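Local atomic coordinates of membrane protein (Acinetobacter baumannii AB307-0294, PDB entry 5DL5), a protein that probably forms a beta-barrel channel of the OprD porin family, through which small molecules and possibly antibiotics cross the outer membrane. Residues R41-K44 against K48-S51; S102-W107 against D174-D179; G111-A116 against T122-T127; D170-Q175 against A180-R185; Y402-A407 against I413-E418. All coordinates share one frame; numbering follows the deposited sequence.

Contact 1: residues R41-K44 against K48-S51. With C8E ((hydroxyethyloxy)tri(ethyloxy)octane), chain B.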
# COMPACT_ATOMS: atom_id res chain seq x y z
N ARG A 41 -7.82 16.11 7.46
CA ARG A 41 -9.21 15.70 7.13
C ARG A 41 -10.17 16.55 7.98
O ARG A 41 -10.15 16.48 9.25
CB ARG A 41 -9.39 14.28 7.58
CG ARG A 41 -8.61 13.30 6.71
CD ARG A 41 -9.17 11.85 6.68
NE ARG A 41 -8.24 11.06 5.87
CZ ARG A 41 -8.20 9.74 5.80
NH1 ARG A 41 -8.98 9.04 6.51
NH2 ARG A 41 -7.32 9.15 5.05
N ASP A 42 -10.97 17.38 7.29
CA ASP A 42 -12.02 18.19 7.88
C ASP A 42 -13.31 17.45 7.77
O ASP A 42 -13.73 17.10 6.66
CB ASP A 42 -12.11 19.52 7.14
CG ASP A 42 -10.79 20.32 7.27
OD1 ASP A 42 -9.87 19.95 8.05
OD2 ASP A 42 -10.62 21.33 6.56
N LYS A 43 -13.95 17.17 8.88
CA LYS A 43 -15.19 16.36 8.90
C LYS A 43 -16.39 17.19 9.43
O LYS A 43 -16.21 18.31 9.84
CB LYS A 43 -14.91 15.07 9.65
CG LYS A 43 -13.68 14.30 9.12
CD LYS A 43 -14.00 12.84 9.27
CE LYS A 43 -12.81 11.95 8.99
NZ LYS A 43 -13.12 10.61 9.45
N LYS A 44 -17.62 16.71 9.37
CA LYS A 44 -18.74 17.59 9.78
C LYS A 44 -18.76 17.72 11.36
O LYS A 44 -17.95 17.06 12.08
CB LYS A 44 -20.06 17.24 9.12
CG LYS A 44 -20.36 15.79 8.83
CD LYS A 44 -21.84 15.61 8.43
CE LYS A 44 -22.07 14.17 8.04
NZ LYS A 44 -23.45 13.70 8.21
N LYS A 48 -14.49 13.88 14.31
CA LYS A 48 -13.10 14.28 14.63
C LYS A 48 -12.25 14.72 13.43
O LYS A 48 -11.83 13.88 12.66
CB LYS A 48 -12.30 13.09 15.23
CG LYS A 48 -12.70 12.53 16.59
CD LYS A 48 -12.64 10.99 16.61
CE LYS A 48 -12.80 10.41 18.01
NZ LYS A 48 -11.56 10.57 18.79
N ASP A 49 -11.82 15.97 13.41
CA ASP A 49 -10.90 16.50 12.43
C ASP A 49 -9.47 16.03 12.76
O ASP A 49 -9.11 15.94 13.95
CB ASP A 49 -10.92 18.01 12.44
CG ASP A 49 -12.16 18.60 11.78
OD1 ASP A 49 -13.12 17.90 11.36
OD2 ASP A 49 -12.13 19.82 11.69
N THR A 50 -8.69 15.67 11.74
CA THR A 50 -7.34 15.26 11.97
C THR A 50 -6.44 16.24 11.17
O THR A 50 -6.82 16.81 10.11
CB THR A 50 -7.08 13.81 11.66
OG1 THR A 50 -7.48 13.57 10.31
CG2 THR A 50 -7.76 12.79 12.72
N SER A 51 -5.27 16.47 11.74
CA SER A 51 -4.17 17.22 11.08
C SER A 51 -2.83 16.72 11.59
O SER A 51 -2.60 16.69 12.81
CB SER A 51 -4.30 18.72 11.38
OG SER A 51 -3.08 19.37 10.89
C6 C8E B . -5.09 5.61 15.44
C7 C8E B . -5.09 6.91 14.59
C8 C8E B . -6.47 7.55 14.30
O9 C8E B . -6.59 8.20 12.98
C10 C8E B . -7.66 7.56 12.29
C11 C8E B . -7.14 6.30 11.57
O12 C8E B . -8.00 5.92 10.51
C13 C8E B . -8.15 6.84 9.42
C14 C8E B . -7.19 6.50 8.31
O15 C8E B . -7.80 6.41 7.02
C16 C8E B . -8.90 5.51 6.83
C17 C8E B . -8.75 5.02 5.39
O18 C8E B . -8.07 6.10 4.67
C19 C8E B . -7.14 5.66 3.68
C20 C8E B . -6.63 6.88 2.92
O21 C8E B . -5.88 6.65 1.69
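D49 turns its CG beside its own backbone N (chi1 -75°), and this lets the carboxylate reach back to K43. T50 has OG1 between its backbone N and carbonyl carbon (chi1 55°), which lays the hydroxyl against the side chain of R41. D49 OD1 takes the hydrogen of K43 N at 2.7 Å. The bond is nearly straight at the hydrogen, but the N-H comes from above the carboxylate plane. T50 OG1 lies 3.4 Å from R41 CB, and the side chains run side by side. R41 and T50 are an antiparallel hydrogen-bonded pair, with R41 N to T50 O at 2.9 Å and T50 N to R41 O at 3.0 Å. They stand near the turn of the hairpin of strands 29-43 and 50-62, part of the wall of an OprD-type porin barrel. The extended R41 chain carries its guanidinium to the bound detergent. R41 NH1 gives to C8E O15 at 2.9 Å and R41 NH2 to C8E O18 at 3.2 Å. R41 NE is salt-bridged to E418, and T50 OG1 is bonded to N92. D42 OD1 and D49 OD2 are like charges 4.3 Å apart on the exposed side.

Contact 2: residues S102-W107 against D174-D179. With C8E ((hydroxyethyloxy)tri(ethyloxy)octane), chain C; PO4 (phosphate ion), chain E.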
# COMPACT_ATOMS: atom_id res chain seq x y z
N SER A 102 -1.54 12.29 22.85
CA SER A 102 -0.59 13.32 22.31
C SER A 102 0.34 12.75 21.29
O SER A 102 0.66 11.51 21.29
CB SER A 102 0.17 14.09 23.44
OG SER A 102 0.86 13.18 24.26
N ALA A 103 0.73 13.58 20.35
CA ALA A 103 1.70 13.16 19.38
C ALA A 103 3.11 12.93 19.95
O ALA A 103 3.50 13.65 20.78
CB ALA A 103 1.70 14.11 18.25
N TYR A 104 3.85 11.92 19.53
CA TYR A 104 5.26 11.78 19.81
C TYR A 104 6.01 12.96 19.19
O TYR A 104 5.78 13.37 18.04
CB TYR A 104 5.86 10.52 19.22
CG TYR A 104 5.86 9.35 20.17
CD1 TYR A 104 4.66 8.79 20.60
CD2 TYR A 104 7.06 8.90 20.75
CE1 TYR A 104 4.67 7.71 21.44
CE2 TYR A 104 7.08 7.91 21.74
CZ TYR A 104 5.87 7.29 22.02
OH TYR A 104 5.83 6.30 22.92
N ASP A 105 6.96 13.47 19.92
CA ASP A 105 7.71 14.63 19.39
C ASP A 105 8.66 14.11 18.26
O ASP A 105 8.91 14.80 17.31
CB ASP A 105 8.61 15.20 20.47
CG ASP A 105 9.18 16.55 20.04
OD1 ASP A 105 8.40 17.40 19.53
OD2 ASP A 105 10.42 16.72 20.09
N HIS A 106 9.34 13.01 18.48
CA HIS A 106 10.34 12.48 17.55
C HIS A 106 10.37 10.95 17.74
O HIS A 106 9.95 10.46 18.78
CB HIS A 106 11.76 13.07 17.69
CG HIS A 106 12.31 13.05 19.11
ND1 HIS A 106 13.02 11.96 19.65
CD2 HIS A 106 12.19 13.93 20.12
CE1 HIS A 106 13.30 12.20 20.92
NE2 HIS A 106 12.87 13.42 21.21
N TRP A 107 10.73 10.23 16.70
CA TRP A 107 10.81 8.81 16.80
C TRP A 107 11.74 8.25 15.73
O TRP A 107 11.98 8.83 14.68
CB TRP A 107 9.38 8.15 16.58
CG TRP A 107 8.63 8.53 15.28
CD1 TRP A 107 8.44 7.75 14.20
CD2 TRP A 107 7.98 9.82 14.97
NE1 TRP A 107 7.71 8.46 13.19
CE2 TRP A 107 7.44 9.73 13.66
CE3 TRP A 107 7.77 10.99 15.68
CZ2 TRP A 107 6.74 10.79 13.08
CZ3 TRP A 107 7.10 12.03 15.10
CH2 TRP A 107 6.58 11.92 13.82
N ASP A 174 3.27 4.25 12.15
CA ASP A 174 2.99 5.07 13.31
C ASP A 174 3.16 4.35 14.64
O ASP A 174 2.49 4.72 15.66
CB ASP A 174 1.54 5.62 13.19
CG ASP A 174 0.47 4.51 13.28
OD1 ASP A 174 0.75 3.30 13.04
OD2 ASP A 174 -0.67 4.85 13.67
N GLN A 175 3.97 3.30 14.62
CA GLN A 175 4.22 2.52 15.78
C GLN A 175 5.74 2.53 16.09
O GLN A 175 6.56 2.36 15.17
CB GLN A 175 3.73 1.05 15.58
CG GLN A 175 2.28 0.91 15.12
CD GLN A 175 1.32 1.27 16.22
OE1 GLN A 175 1.59 0.99 17.36
NE2 GLN A 175 0.23 1.95 15.89
N ILE A 176 6.04 2.66 17.39
CA ILE A 176 7.44 2.56 17.97
C ILE A 176 7.87 1.11 18.33
O ILE A 176 9.02 0.76 18.20
CB ILE A 176 7.50 3.38 19.32
CG1 ILE A 176 7.08 4.82 19.08
CG2 ILE A 176 8.83 3.23 20.05
CD1 ILE A 176 7.80 5.41 17.92
N ASN A 177 6.92 0.31 18.80
CA ASN A 177 7.16 -1.11 19.14
C ASN A 177 7.46 -1.81 17.87
O ASN A 177 6.87 -1.46 16.81
CB ASN A 177 5.86 -1.66 19.73
CG ASN A 177 6.02 -3.02 20.42
OD1 ASN A 177 6.04 -4.12 19.80
ND2 ASN A 177 6.06 -2.94 21.77
N THR A 178 8.33 -2.82 17.93
CA THR A 178 8.75 -3.53 16.72
C THR A 178 7.72 -4.58 16.21
O THR A 178 7.84 -5.04 15.14
CB THR A 178 10.07 -4.22 16.98
OG1 THR A 178 9.89 -5.06 18.13
CG2 THR A 178 11.13 -3.16 17.43
N ASP A 179 6.70 -4.93 16.96
CA ASP A 179 5.70 -5.83 16.50
C ASP A 179 4.32 -5.22 16.85
O ASP A 179 3.70 -5.50 17.93
CB ASP A 179 5.87 -7.23 17.11
CG ASP A 179 5.05 -8.29 16.38
OD1 ASP A 179 4.52 -7.97 15.29
OD2 ASP A 179 4.89 -9.48 16.84
C8 C8E C . 14.26 8.73 18.10
O9 C8E C . 14.66 10.03 17.69
C10 C8E C . 14.47 10.37 16.30
C11 C8E C . 15.24 11.63 15.92
O12 C8E C . 15.24 11.85 14.50
C13 C8E C . 16.54 12.03 13.91
C14 C8E C . 16.49 12.46 12.44
O15 C8E C . 15.52 13.48 12.30
C16 C8E C . 14.89 13.62 11.02
C17 C8E C . 15.89 14.11 10.01
O18 C8E C . 15.17 14.80 8.98
C19 C8E C . 15.29 16.22 9.16
C20 C8E C . 16.11 16.85 8.10
O21 C8E C . 15.81 18.24 8.22
P PO4 E . 8.61 12.20 23.14
O1 PO4 E . 8.58 10.94 23.99
O2 PO4 E . 9.26 13.39 23.87
O3 PO4 E . 7.16 12.61 22.84
O4 PO4 E . 9.41 11.94 21.85
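I176 reaches W107 and Y104 with CG1 and CD1, its longer branch. The tight point is at W107, where I176 CD1 lies 3.4 Å from W107 CB and the side chains cross at about a right angle. W107 is buried. Strand 70-83, I95 and P96 also pack on it. The contact with Y104 is looser. I176 CG1 stands over one face of the Y104 ring, 4.2 Å from the centroid and displaced toward the rim, as a CH-pi contact. This ring also stacks with H98. I176 itself is exposed, and the two segments bury little surface between them. The exposed side is polar and carries a phosphate, also bonded to H98, and a detergent molecule. D105 N gives a hydrogen bond to phosphate O3 at 3.1 Å. Phosphate O4 lies over the centre of the H106 ring, 3.8 Å above its plane. H106 ND1 gives to C8E O9 at 3.2 Å. The phosphate probably comes from the crystallisation liquor. Beyond I176, N177 OD1 takes the hydrogen of D179 N in an Asx turn. Here a long loop between strands 160-171 and 190-200 meets the start of wall strand 106-118, consistent with a loop folded into the barrel, as in porins.

Contact 3: residues G111-A116 against T122-T127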
# COMPACT_ATOMS: atom_id res chain seq x y z
N GLY A 111 15.85 -1.57 11.38
CA GLY A 111 16.63 -2.71 11.74
C GLY A 111 17.43 -3.15 10.55
O GLY A 111 17.59 -2.43 9.56
N GLY A 112 17.97 -4.31 10.63
CA GLY A 112 18.95 -4.85 9.63
C GLY A 112 18.46 -6.20 9.17
O GLY A 112 17.45 -6.84 9.71
N SER A 113 19.18 -6.65 8.12
CA SER A 113 19.03 -7.97 7.59
C SER A 113 20.35 -8.50 7.11
O SER A 113 21.38 -7.74 6.93
CB SER A 113 17.99 -7.98 6.47
OG SER A 113 18.32 -7.09 5.40
N VAL A 114 20.36 -9.82 7.00
CA VAL A 114 21.44 -10.52 6.34
C VAL A 114 20.88 -11.23 5.12
O VAL A 114 19.72 -11.57 5.12
CB VAL A 114 22.21 -11.48 7.29
CG1 VAL A 114 22.92 -10.65 8.33
CG2 VAL A 114 21.31 -12.57 7.91
N LYS A 115 21.72 -11.44 4.09
CA LYS A 115 21.24 -12.01 2.85
C LYS A 115 22.26 -12.89 2.25
O LYS A 115 23.44 -12.76 2.57
CB LYS A 115 20.87 -10.89 1.85
CG LYS A 115 21.88 -9.88 1.55
CD LYS A 115 21.33 -8.70 0.76
CE LYS A 115 22.51 -7.85 0.34
NZ LYS A 115 22.08 -6.55 -0.24
N ALA A 116 21.80 -13.89 1.53
CA ALA A 116 22.61 -14.87 0.91
C ALA A 116 22.08 -15.12 -0.47
O ALA A 116 20.87 -14.98 -0.69
CB ALA A 116 22.64 -16.15 1.75
N THR A 122 17.85 -15.38 -3.93
CA THR A 122 18.26 -14.66 -2.75
C THR A 122 17.38 -15.05 -1.57
O THR A 122 16.15 -15.32 -1.73
CB THR A 122 18.17 -13.17 -3.04
OG1 THR A 122 19.04 -12.90 -4.14
CG2 THR A 122 18.65 -12.28 -1.89
N VAL A 123 17.97 -15.13 -0.37
CA VAL A 123 17.25 -15.25 0.88
C VAL A 123 17.63 -14.08 1.77
O VAL A 123 18.80 -13.76 1.95
CB VAL A 123 17.51 -16.60 1.62
CG1 VAL A 123 16.61 -16.74 2.87
CG2 VAL A 123 17.24 -17.79 0.68
N ARG A 124 16.66 -13.37 2.29
CA ARG A 124 16.91 -12.27 3.21
C ARG A 124 16.20 -12.53 4.53
O ARG A 124 14.98 -12.76 4.56
CB ARG A 124 16.44 -11.02 2.57
CG ARG A 124 16.56 -9.80 3.42
CD ARG A 124 15.98 -8.59 2.74
NE ARG A 124 16.57 -8.19 1.47
CZ ARG A 124 17.63 -7.39 1.35
NH1 ARG A 124 18.36 -7.00 2.44
NH2 ARG A 124 18.08 -7.04 0.14
N TYR A 125 16.95 -12.41 5.61
CA TYR A 125 16.46 -12.59 6.93
C TYR A 125 16.66 -11.29 7.76
O TYR A 125 17.79 -10.79 7.91
CB TYR A 125 17.27 -13.70 7.57
CG TYR A 125 16.87 -13.83 9.02
CD1 TYR A 125 15.53 -14.05 9.39
CD2 TYR A 125 17.81 -13.78 10.02
CE1 TYR A 125 15.15 -14.19 10.71
CE2 TYR A 125 17.45 -13.93 11.35
CZ TYR A 125 16.12 -14.14 11.67
OH TYR A 125 15.77 -14.32 12.95
N GLY A 126 15.57 -10.77 8.30
CA GLY A 126 15.56 -9.64 9.12
C GLY A 126 14.50 -8.64 8.73
O GLY A 126 13.44 -9.00 8.25
N THR A 127 14.77 -7.37 9.03
CA THR A 127 13.85 -6.28 8.84
C THR A 127 13.82 -5.81 7.42
O THR A 127 14.87 -5.54 6.87
CB THR A 127 14.23 -5.09 9.73
OG1 THR A 127 14.29 -5.60 11.03
CG2 THR A 127 13.04 -4.08 9.88
O HOH W 1 17.34 -4.52 6.04
O HOH W 2 20.27 -6.56 -1.90
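Segments 111-116 and 122-127 pair in antiparallel fashion, and the short axes of strands 111-116 and 122-125 come within 4.7 Å, with N-to-C directions 155° apart. They form a beta hairpin in the wall of the porin barrel. V114 with Y125 and A116 with V123 are hydrogen-bonded pairs. S113 with G126 and K115 with R124 are non-hydrogen-bonded pairs. At the far end T127 N reaches G112 O at 2.8 Å, just where the chain turns a corner at G126 and T127. The backbone angles of G126 suit a residue without CB, and G126 CA makes a CA-H...O contact with G112 O.

K115 and R124 share one face and run side by side, pointing the same way. R124 starts with CG opposite its backbone N (chi1 177°) and then bends at chi3. The bend swings the guanidinium over toward the other strand. K115 CD lies 3.7 Å from R124 NH2. The two charged ends are close, but E62 is salt-bridged to both K115 NZ and R124 NH1, which would partly offset them. A water also accepts from K115 NZ and, weakly, from R124 NH2. The other face carries V114, A116, V123 and Y125. V114 CG2 lies at the edge of the Y125 ring and 4.2 Å from Y125 CB. On the K115 side, R124 NH1 gives to S113 OG at 3.0 Å, with the oxygen only 2° out of the guanidinium plane.

Contact 4: residues D170-Q175 against A180-R185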
# COMPACT_ATOMS: atom_id res chain seq x y z
N ASP A 170 5.44 -7.24 12.53
CA ASP A 170 4.95 -6.19 11.61
C ASP A 170 4.98 -4.89 12.36
O ASP A 170 4.44 -4.81 13.42
CB ASP A 170 3.54 -6.58 11.18
CG ASP A 170 2.82 -5.45 10.37
OD1 ASP A 170 3.47 -4.59 9.81
OD2 ASP A 170 1.59 -5.45 10.37
N GLN A 171 5.73 -3.93 11.85
CA GLN A 171 5.87 -2.63 12.54
C GLN A 171 5.32 -1.50 11.61
O GLN A 171 5.97 -1.11 10.65
CB GLN A 171 7.37 -2.32 12.86
CG GLN A 171 7.48 -0.99 13.68
CD GLN A 171 8.92 -0.63 14.20
OE1 GLN A 171 9.88 -1.09 13.72
NE2 GLN A 171 9.00 0.24 15.09
N MET A 172 4.10 -1.05 11.91
CA MET A 172 3.44 -0.08 11.06
C MET A 172 4.07 1.31 11.26
O MET A 172 4.83 1.56 12.23
CB MET A 172 1.94 0.01 11.36
CG MET A 172 1.10 -0.40 10.16
SD MET A 172 1.33 0.69 8.76
CE MET A 172 0.41 2.13 9.33
N SER A 173 3.80 2.16 10.28
CA SER A 173 4.48 3.46 10.19
C SER A 173 4.37 4.37 11.40
O SER A 173 5.26 5.13 11.68
CB SER A 173 3.84 4.19 8.97
OG SER A 173 4.04 3.35 7.83
N ASP A 174 3.27 4.25 12.15
CA ASP A 174 2.99 5.07 13.31
C ASP A 174 3.16 4.35 14.64
O ASP A 174 2.49 4.72 15.66
CB ASP A 174 1.54 5.62 13.19
CG ASP A 174 0.47 4.51 13.28
OD1 ASP A 174 0.75 3.30 13.04
OD2 ASP A 174 -0.67 4.85 13.67
N GLN A 175 3.97 3.30 14.62
CA GLN A 175 4.22 2.52 15.78
C GLN A 175 5.74 2.53 16.09
O GLN A 175 6.56 2.36 15.17
CB GLN A 175 3.73 1.05 15.58
CG GLN A 175 2.28 0.91 15.12
CD GLN A 175 1.32 1.27 16.22
OE1 GLN A 175 1.59 0.99 17.36
NE2 GLN A 175 0.23 1.95 15.89
N ALA A 180 3.89 -4.32 15.97
CA ALA A 180 2.62 -3.55 16.18
C ALA A 180 2.08 -2.99 14.89
O ALA A 180 2.71 -2.19 14.24
CB ALA A 180 2.75 -2.43 17.27
N ASP A 181 0.92 -3.49 14.48
CA ASP A 181 0.26 -3.03 13.24
C ASP A 181 -0.46 -1.73 13.54
O ASP A 181 -0.21 -1.12 14.59
CB ASP A 181 -0.65 -4.18 12.72
CG ASP A 181 -1.95 -4.38 13.51
OD1 ASP A 181 -2.25 -3.72 14.56
OD2 ASP A 181 -2.76 -5.24 13.05
N ALA A 182 -1.36 -1.28 12.66
CA ALA A 182 -1.98 0.06 12.74
C ALA A 182 -2.85 0.08 13.97
O ALA A 182 -3.12 1.16 14.50
CB ALA A 182 -2.88 0.40 11.51
N SER A 183 -3.33 -1.07 14.39
CA SER A 183 -4.05 -1.13 15.62
C SER A 183 -3.21 -1.43 16.89
O SER A 183 -3.81 -1.60 17.96
CB SER A 183 -5.16 -2.15 15.53
OG SER A 183 -6.01 -1.88 14.42
N GLY A 184 -1.88 -1.44 16.82
CA GLY A 184 -1.11 -1.77 18.02
C GLY A 184 -1.02 -3.28 18.32
O GLY A 184 -0.51 -3.63 19.34
N ARG A 185 -1.44 -4.17 17.42
CA ARG A 185 -1.47 -5.59 17.71
C ARG A 185 -0.32 -6.26 16.93
O ARG A 185 0.02 -5.87 15.79
CB ARG A 185 -2.82 -6.19 17.28
CG ARG A 185 -3.96 -5.82 18.25
CD ARG A 185 -5.31 -6.42 17.93
NE ARG A 185 -5.76 -6.11 16.55
CZ ARG A 185 -6.69 -5.23 16.18
NH1 ARG A 185 -7.26 -4.44 17.06
NH2 ARG A 185 -7.06 -5.11 14.88
O HOH W 3 -2.90 3.66 13.79
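The carboxylates of D170 and D181 are turned almost perpendicular, their planes 87° apart. D170 OD2 touches D181 CB at 3.5 Å, oxygen to methylene. S183 CB lies over one face of the R185 guanidinium. Q175 OE1 is 3.6 Å from A180 CB, while Q175 NE2 gives a weak hydrogen bond to D174 OD1. Chi1 (-53°) puts Q175 CG between two carbonyls, 3.3 Å from both A180 O and D181 O. The bend at chi2 (-72°) then turns the amide along A180 and D181. D181 OD1 serves its own loop, receiving R185 N from above the carboxylate plane and S183 N weakly. D181 OD2 is bonded to A310 N.

In the backbone, A180 N gives to D170 O at 2.7 Å, and M172 N gives to A180 O at 2.9 Å. M172 lays CB and CG along the D181-A182 peptide, with M172 CG 3.6 Å from A182 N. A water donates to both D174 OD2 and A182 O and so bridges the segments. R109 reaches the same loop and bonds to Q175 O.

Type I turns run from M172 to Q175 and from D181 to G184. Q171 and A180 form a single backbone bridge just before them. The contact is largely buried. Such a compact loop leaving the end of a wall strand is consistent with the inward-folded loops that narrow porin channels.

Contact 5: residues Y402-A407 against I413-E418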
# COMPACT_ATOMS: atom_id res chain seq x y z
N TYR A 402 -15.09 13.93 -0.27
CA TYR A 402 -15.67 12.66 -0.06
C TYR A 402 -17.00 12.78 0.65
O TYR A 402 -17.10 13.52 1.64
CB TYR A 402 -14.73 11.77 0.71
CG TYR A 402 -15.33 10.46 1.17
CD1 TYR A 402 -15.34 9.35 0.31
CD2 TYR A 402 -15.91 10.34 2.42
CE1 TYR A 402 -15.88 8.15 0.69
CE2 TYR A 402 -16.53 9.16 2.82
CZ TYR A 402 -16.48 8.04 1.95
OH TYR A 402 -17.03 6.85 2.28
N ARG A 403 -18.04 12.08 0.13
CA ARG A 403 -19.33 12.10 0.74
C ARG A 403 -19.94 10.70 0.80
O ARG A 403 -19.76 9.96 -0.11
CB ARG A 403 -20.31 13.04 -0.02
CG ARG A 403 -19.99 14.55 0.03
CD ARG A 403 -19.99 15.16 1.42
NE ARG A 403 -19.54 16.58 1.44
CZ ARG A 403 -18.27 17.01 1.50
NH1 ARG A 403 -17.25 16.18 1.54
NH2 ARG A 403 -18.02 18.32 1.56
N ALA A 404 -20.77 10.42 1.81
CA ALA A 404 -21.32 9.10 1.93
C ALA A 404 -22.70 9.20 2.49
O ALA A 404 -23.04 10.22 3.10
CB ALA A 404 -20.39 8.23 2.79
N SER A 405 -23.50 8.17 2.33
CA SER A 405 -24.85 8.23 3.00
C SER A 405 -24.77 8.22 4.54
O SER A 405 -23.71 7.97 5.17
CB SER A 405 -25.86 7.13 2.53
OG SER A 405 -25.29 5.95 2.30
N ASP A 406 -25.90 8.48 5.15
CA ASP A 406 -26.03 8.57 6.62
C ASP A 406 -25.51 7.32 7.38
O ASP A 406 -24.89 7.47 8.46
CB ASP A 406 -27.49 8.72 7.02
CG ASP A 406 -28.06 9.96 6.54
OD1 ASP A 406 -27.22 10.82 6.21
OD2 ASP A 406 -29.33 10.14 6.52
N ALA A 407 -25.73 6.14 6.75
CA ALA A 407 -25.43 4.85 7.33
C ALA A 407 -23.92 4.51 7.29
O ALA A 407 -23.53 3.56 7.86
CB ALA A 407 -26.24 3.81 6.54
N ILE A 413 -15.42 6.20 7.08
CA ILE A 413 -14.67 7.46 7.20
C ILE A 413 -15.59 8.58 7.51
O ILE A 413 -15.39 9.32 8.42
CB ILE A 413 -13.89 7.75 5.87
CG1 ILE A 413 -12.76 6.67 5.68
CG2 ILE A 413 -13.25 9.12 5.95
CD1 ILE A 413 -12.17 6.62 4.26
N GLY A 414 -16.66 8.76 6.76
CA GLY A 414 -17.53 9.90 7.11
C GLY A 414 -17.27 11.04 6.10
O GLY A 414 -16.20 11.06 5.48
N ASP A 415 -18.23 11.99 5.96
CA ASP A 415 -18.02 13.06 5.01
C ASP A 415 -16.72 13.83 5.35
O ASP A 415 -16.53 14.19 6.53
CB ASP A 415 -19.15 14.06 5.03
CG ASP A 415 -20.45 13.50 4.50
OD1 ASP A 415 -20.54 12.37 4.06
OD2 ASP A 415 -21.38 14.25 4.47
N THR A 416 -15.91 14.15 4.33
CA THR A 416 -14.56 14.67 4.49
C THR A 416 -14.06 15.41 3.29
O THR A 416 -14.31 15.00 2.16
CB THR A 416 -13.56 13.46 4.66
OG1 THR A 416 -13.87 12.74 5.85
CG2 THR A 416 -12.11 13.90 4.69
N ASN A 417 -13.30 16.45 3.57
CA ASN A 417 -12.45 17.15 2.68
C ASN A 417 -11.05 16.85 3.21
O ASN A 417 -10.67 17.34 4.28
CB ASN A 417 -12.79 18.68 2.75
CG ASN A 417 -14.32 18.96 2.44
OD1 ASN A 417 -15.05 18.12 1.88
ND2 ASN A 417 -14.80 20.13 2.85
N GLU A 418 -10.25 16.24 2.40
CA GLU A 418 -8.92 15.77 2.76
C GLU A 418 -7.93 16.52 1.92
O GLU A 418 -8.13 16.65 0.73
CB GLU A 418 -8.69 14.30 2.47
CG GLU A 418 -7.24 13.84 2.84
CD GLU A 418 -6.93 12.34 2.67
OE1 GLU A 418 -6.86 11.87 1.58
OE2 GLU A 418 -6.68 11.62 3.67
O HOH W 4 -17.58 6.65 5.06
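Backbone bonds set the pairing of Y402 with T416, an antiparallel hydrogen-bonded pair. Y402 N gives to T416 O at 2.8 Å, and T416 N gives to Y402 O at 3.0 Å. A404 N gives to a side chain, D415 OD1, at 3.0 Å, nearly in line with its C-O bond.

The charged and amide groups gather around R403. Its chain bends at chi2 (-61°), which brings the guanidinium back over the pair. R403 NH1 gives to Y402 O at 2.7 Å and to N417 OD1 at 3.0 Å, both close to the guanidinium plane. The amide of N417 is nearly coplanar with it. Y402 O is thus gripped by two donors, R403 NH1 and T416 N, from opposite faces of its carbonyl plane. D415 OD2 touches R403 CD. It also lies near R403 NE, well out of the guanidinium plane, so the charges are near but no N-H points at it.

The Y402 ring turns an edge to G414, whose O sits 3.2 Å from Y402 CD2. I413 CB is 4.3 Å from Y402 CE2. Water links Y402 OH to G414 N, and the hydroxyl is also bonded to E374.

The contact lies near the turn of the hairpin of strands 394-404 and 416-428 in the barrel wall. Strand 371-384 flanks it through R403, and strand 29-43 pairs on the other side through N417 and D42.

How the contacts relate
Contacts 1, 3 and 5 are strand pairings in the barrel wall; contacts 2 and 4 involve the loop after strand 160-171. Contact 4 is the most buried and rests on turns and backbone bonds. Contact 2 shares D174 and Q175 with it, yet its own crossing is apolar packing by I176. D179 OD1 also bonds to D170 N between them. Contact 1 is a surface contact, and contacts 3 and 5 are partly buried. Contacts 1 and 5 touch through neighbouring strands 29-43 and 416-428, with R41 salt-bridged to E418 and K43 NZ probably hydrogen-bonded to I413 O. Contact 3 lies across the chain's centre from both, and shares strand 106-118 with contact 2.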